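Long-range contacts in nucleotidyl transferase AbiEii/AbiGii toxin family protein (Mycobacterium tuberculosis, PDB 6Y56), which is the nucleotidyltransferase toxin MenT4 of a toxin-antitoxin system, and probably blocks growth by adding nucleotides to tRNA acceptor stems: residues R55-L59 / V160-A164; V226-R230 / E253-R257. All blocks are in the same frame, centred on the assembly; numbering follows the deposited sequence.

Interaction 1: R55-L59 / V160-A164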
loop_
_atom_site.group_PDB
_atom_site.type_symbol
_atom_site.label_atom_id
_atom_site.label_comp_id
_atom_site.label_asym_id
_atom_site.label_seq_id
_atom_site.Cartn_x
_atom_site.Cartn_y
_atom_site.Cartn_z
ATOM N N ARG A 55 0.487 1.404 7.385
ATOM C CA ARG A 55 1.021 0.837 8.619
ATOM C C ARG A 55 2.114 1.720 9.212
ATOM O O ARG A 55 2.076 2.061 10.398
ATOM C CB ARG A 55 1.572 -0.561 8.347
ATOM C CG ARG A 55 2.562 -1.029 9.393
ATOM C CD ARG A 55 1.917 -1.334 10.734
ATOM N NE ARG A 55 2.957 -1.739 11.675
ATOM C CZ ARG A 55 2.780 -2.539 12.722
ATOM N NH1 ARG A 55 1.576 -3.021 13.018
ATOM N NH2 ARG A 55 3.824 -2.848 13.485
ATOM N N LYS A 56 3.106 2.097 8.406
ATOM C CA LYS A 56 4.291 2.743 8.977
ATOM C C LYS A 56 3.991 4.152 9.461
ATOM O O LYS A 56 4.532 4.588 10.487
ATOM C CB LYS A 56 5.422 2.833 7.948
ATOM C CG LYS A 56 5.897 1.511 7.390
ATOM C CD LYS A 56 6.349 0.567 8.484
ATOM C CE LYS A 56 6.956 -0.698 7.885
ATOM N NZ LYS A 56 7.492 -1.615 8.937
ATOM N N CYS A 57 3.170 4.893 8.724
ATOM C CA CYS A 57 3.126 6.335 8.868
ATOM C C CYS A 57 1.765 6.862 9.293
ATOM O O CYS A 57 1.652 8.059 9.583
ATOM C CB CYS A 57 3.549 6.988 7.542
ATOM S SG CYS A 57 5.311 6.713 7.169
ATOM N N ARG A 58 0.741 6.015 9.354
ATOM C CA ARG A 58 -0.562 6.478 9.804
ATOM C C ARG A 58 -1.140 5.642 10.934
ATOM O O ARG A 58 -1.706 6.210 11.872
ATOM C CB ARG A 58 -1.527 6.512 8.619
ATOM C CG ARG A 58 -1.072 7.473 7.516
ATOM C CD ARG A 58 -2.187 7.790 6.551
ATOM N NE ARG A 58 -1.712 8.498 5.368
ATOM C CZ ARG A 58 -1.521 9.806 5.278
ATOM N NH1 ARG A 58 -1.760 10.594 6.330
ATOM N NH2 ARG A 58 -1.087 10.326 4.125
ATOM N N LEU A 59 -1.013 4.318 10.883
ATOM C CA LEU A 59 -1.660 3.458 11.870
ATOM C C LEU A 59 -0.718 2.930 12.941
ATOM O O LEU A 59 -1.117 2.837 14.108
ATOM C CB LEU A 59 -2.353 2.273 11.181
ATOM C CG LEU A 59 -3.412 2.629 10.137
ATOM C CD1 LEU A 59 -4.026 1.355 9.576
ATOM C CD2 LEU A 59 -4.510 3.528 10.707
ATOM N N VAL A 160 4.740 10.344 1.572
ATOM C CA VAL A 160 3.765 9.262 1.528
ATOM C C VAL A 160 2.567 9.720 0.704
ATOM O O VAL A 160 2.217 10.906 0.684
ATOM C CB VAL A 160 3.357 8.867 2.970
ATOM C CG1 VAL A 160 2.149 7.918 3.004
ATOM C CG2 VAL A 160 4.547 8.241 3.709
ATOM N N VAL A 161 1.919 8.762 0.031
ATOM C CA VAL A 161 0.710 9.058 -0.728
ATOM C C VAL A 161 -0.314 9.767 0.152
ATOM O O VAL A 161 -0.517 9.421 1.322
ATOM C CB VAL A 161 0.168 7.738 -1.318
ATOM C CG1 VAL A 161 -0.215 6.739 -0.211
ATOM C CG2 VAL A 161 -1.020 7.982 -2.246
ATOM N N ALA A 162 -0.976 10.767 -0.426
ATOM C CA ALA A 162 -2.035 11.450 0.299
ATOM C C ALA A 162 -3.117 10.455 0.675
ATOM O O ALA A 162 -3.398 9.499 -0.061
ATOM C CB ALA A 162 -2.642 12.545 -0.573
ATOM N N GLU A 163 -3.740 10.683 1.833
ATOM C CA GLU A 163 -4.693 9.716 2.357
ATOM C C GLU A 163 -5.890 9.516 1.427
ATOM O O GLU A 163 -6.359 8.389 1.263
ATOM C CB GLU A 163 -5.138 10.110 3.763
ATOM C CG GLU A 163 -5.966 9.029 4.399
ATOM C CD GLU A 163 -6.200 9.237 5.875
ATOM O OE1 GLU A 163 -5.410 9.966 6.515
ATOM O OE2 GLU A 163 -7.170 8.640 6.391
ATOM N N ALA A 164 -6.399 10.588 0.815
ATOM C CA ALA A 164 -7.520 10.438 -0.114
ATOM C C ALA A 164 -7.125 9.583 -1.308
ATOM O O ALA A 164 -7.934 8.796 -1.818
ATOM C CB ALA A 164 -7.985 11.806 -0.604
HETATM O O HOH W 1 -1.750 7.721 3.080
#
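Arg-55 and Lys-56, on the last turn of helix 50-59, do not reach segment 160-164; their charges go to Asp-25 and, for Lys-56, also to Asp-29 on helix 19-38. Cys-57 is the first residue to reach across: its SG lies 3.9 Å from CG2 of Val-160, an apolar contact extended by Leu-140 of strand 138-141, the antiparallel partner of strand 157-160. Arg-58 follows and dominates the interface. Its guanidinium NH2 donates a hydrogen bond to the carbonyl O of Val-161 (3.0 Å), in a near in-plane approach. Water 1 bridges the same pair, accepting from Arg-58 NE at 2.4 Å and donating to Val-161 O at 2.7 Å. CB of Glu-163 covers one face of the guanidinium, and the carboxylate makes a long, out-of-plane salt bridge, NH1 of Arg-58 to OE1 of Glu-163 at 3.7 Å. Both charges have stronger partners, Glu-138 for Arg-58 and Arg-192 for Glu-163. Arg-58 thus meets the backbone just ahead of Ala-162, the N-cap of helix 163-174. The contact joins the helix after the first strand of the main sheet to the start of the helical C-terminal part, within a fold consistent with the nucleotidyltransferase superfamily.

Interaction 2: V226-R230 / E253-R257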
loop_
_atom_site.group_PDB
_atom_site.type_symbol
_atom_site.label_atom_id
_atom_site.label_comp_id
_atom_site.label_asym_id
_atom_site.label_seq_id
_atom_site.Cartn_x
_atom_site.Cartn_y
_atom_site.Cartn_z
ATOM N N VAL A 226 -18.029 -2.462 -6.211
ATOM C CA VAL A 226 -17.549 -2.285 -4.848
ATOM C C VAL A 226 -18.658 -2.496 -3.823
ATOM O O VAL A 226 -18.414 -3.053 -2.753
ATOM C CB VAL A 226 -16.897 -0.892 -4.684
ATOM C CG1 VAL A 226 -16.640 -0.574 -3.219
ATOM C CG2 VAL A 226 -15.615 -0.805 -5.487
ATOM N N LEU A 227 -19.876 -2.049 -4.133
ATOM C CA LEU A 227 -20.929 -1.941 -3.131
ATOM C C LEU A 227 -21.867 -3.136 -3.071
ATOM O O LEU A 227 -22.709 -3.180 -2.172
ATOM C CB LEU A 227 -21.747 -0.664 -3.340
ATOM C CG LEU A 227 -20.975 0.631 -3.108
ATOM C CD1 LEU A 227 -21.934 1.808 -3.160
ATOM C CD2 LEU A 227 -20.233 0.589 -1.781
ATOM N N ALA A 228 -21.767 -4.092 -3.988
ATOM C CA ALA A 228 -22.570 -5.296 -3.842
ATOM C C ALA A 228 -22.107 -6.066 -2.614
ATOM O O ALA A 228 -20.926 -6.057 -2.252
ATOM C CB ALA A 228 -22.452 -6.181 -5.082
ATOM N N ALA A 229 -23.053 -6.721 -1.952
ATOM C CA ALA A 229 -22.710 -7.500 -0.775
ATOM C C ALA A 229 -21.749 -8.609 -1.172
ATOM O O ALA A 229 -21.983 -9.339 -2.139
ATOM C CB ALA A 229 -23.974 -8.092 -0.150
ATOM N N ARG A 230 -20.636 -8.698 -0.460
ATOM C CA ARG A 230 -19.675 -9.764 -0.668
ATOM C C ARG A 230 -19.679 -10.666 0.557
ATOM O O ARG A 230 -19.902 -10.217 1.684
ATOM C CB ARG A 230 -18.267 -9.211 -0.942
ATOM C CG ARG A 230 -18.115 -8.469 -2.280
ATOM C CD ARG A 230 -16.696 -7.895 -2.505
ATOM N NE ARG A 230 -16.659 -6.929 -3.607
ATOM C CZ ARG A 230 -15.549 -6.371 -4.084
ATOM N NH1 ARG A 230 -14.369 -6.656 -3.549
ATOM N NH2 ARG A 230 -15.613 -5.518 -5.096
ATOM N N GLU A 253 -16.574 -6.254 6.103
ATOM C CA GLU A 253 -17.328 -6.121 4.861
ATOM C C GLU A 253 -18.546 -5.231 5.057
ATOM O O GLU A 253 -18.842 -4.377 4.213
ATOM C CB GLU A 253 -17.754 -7.500 4.356
ATOM C CG GLU A 253 -18.313 -7.506 2.935
ATOM C CD GLU A 253 -19.801 -7.156 2.867
ATOM O OE1 GLU A 253 -20.272 -6.796 1.769
ATOM O OE2 GLU A 253 -20.489 -7.231 3.905
ATOM N N ALA A 254 -19.258 -5.416 6.170
ATOM C CA ALA A 254 -20.454 -4.622 6.426
ATOM C C ALA A 254 -20.111 -3.155 6.636
ATOM O O ALA A 254 -20.787 -2.277 6.086
ATOM C CB ALA A 254 -21.211 -5.180 7.630
ATOM N N ARG A 255 -19.072 -2.866 7.433
ATOM C CA ARG A 255 -18.719 -1.476 7.689
ATOM C C ARG A 255 -18.245 -0.787 6.418
ATOM O O ARG A 255 -18.603 0.368 6.163
ATOM C CB ARG A 255 -17.646 -1.351 8.779
ATOM C CG ARG A 255 -17.391 0.113 9.157
ATOM C CD ARG A 255 -16.021 0.375 9.757
ATOM N NE ARG A 255 -16.009 0.130 11.196
ATOM C CZ ARG A 255 -14.914 0.156 11.948
ATOM N NH1 ARG A 255 -13.736 0.428 11.400
ATOM N NH2 ARG A 255 -14.997 -0.086 13.251
ATOM N N VAL A 256 -17.443 -1.482 5.610
ATOM C CA VAL A 256 -16.927 -0.897 4.372
ATOM C C VAL A 256 -18.067 -0.637 3.393
ATOM O O VAL A 256 -18.190 0.455 2.831
ATOM C CB VAL A 256 -15.825 -1.801 3.779
ATOM C CG1 VAL A 256 -15.508 -1.429 2.320
ATOM C CG2 VAL A 256 -14.564 -1.739 4.640
ATOM N N ARG A 257 -18.932 -1.630 3.192
ATOM C CA ARG A 257 -20.041 -1.464 2.258
ATOM C C ARG A 257 -20.942 -0.303 2.665
ATOM O O ARG A 257 -21.411 0.457 1.807
ATOM C CB ARG A 257 -20.832 -2.767 2.166
ATOM C CG ARG A 257 -22.072 -2.682 1.289
ATOM C CD ARG A 257 -22.494 -4.059 0.796
ATOM N NE ARG A 257 -22.372 -5.083 1.827
ATOM C CZ ARG A 257 -23.286 -5.312 2.761
ATOM N NH1 ARG A 257 -24.397 -4.586 2.796
ATOM N NH2 ARG A 257 -23.090 -6.264 3.663
#
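Arg-257 folds its guanidinium over Ala-229, whose CB sits against one face of the planar group, 3.9 Å from NE. The aliphatic part of the same side chain runs past the end of helix 224-227, with CD of Arg-257 only 3.1 Å from O of Leu-227. The side chain is held in this pose by Glu-253, one turn earlier on helix 249-259: NE of Arg-257 donates to OE1 of Glu-253 at 2.7 Å and NH2 of Arg-257 to OE2 of Glu-253 at 2.8 Å. This is a bidentate i to i+4 salt bridge within the helix, with the Glu-253 end buried, and here it forms a platform on which the extended backbone after helix 224-227 rests. From Ala-228, the first residue to leave helical geometry, the chain runs along the flank of helix 249-259 as an irregular connection in the helical C-terminal part of the fold. The one hydrogen bond between the two segments runs from N of Arg-230 to OE1 of Glu-253 (3.0 Å, nearly linear at 172°). OE1 of Glu-253 therefore accepts from a backbone amide of one segment and from the arginine of its own helix. Beyond CB, the Arg-230 side chain leads away from the helix, to a hydrogen bond with the carbonyl of Tyr-174 and a cation-pi contact with its ring. On helix 249-259 itself, Val-256 packs on Leu-183, Leu-186 and Asn-187 of helix 180-189. Leu-227, closing helix 224-227, points its CA-to-CB bond sideways, yet its CD2 comes to 3.8 Å from O of Arg-257.

In the fold
The two contacts do not touch: their centres are 23 Å apart and their nearest atoms about 10 Å. Interaction 1 lies nearer the middle of the molecule, 9 Å from the chain centre, whereas interaction 2 is a surface contact 20 Å out. Helix 163-174 spans the space between them: it begins within interaction 1, and Tyr-174 at its end receives the Arg-230 side chain from interaction 2. As in relatives, the first two catalytic motifs probably lie along strand 47-49, the start of helix 50-59 and strand 68-72, and later ones probably on helices 163-174 and 180-189. Interaction 1 adjoins this region, at the far end of helix 50-59; interaction 2 belongs to the helical C-terminal part.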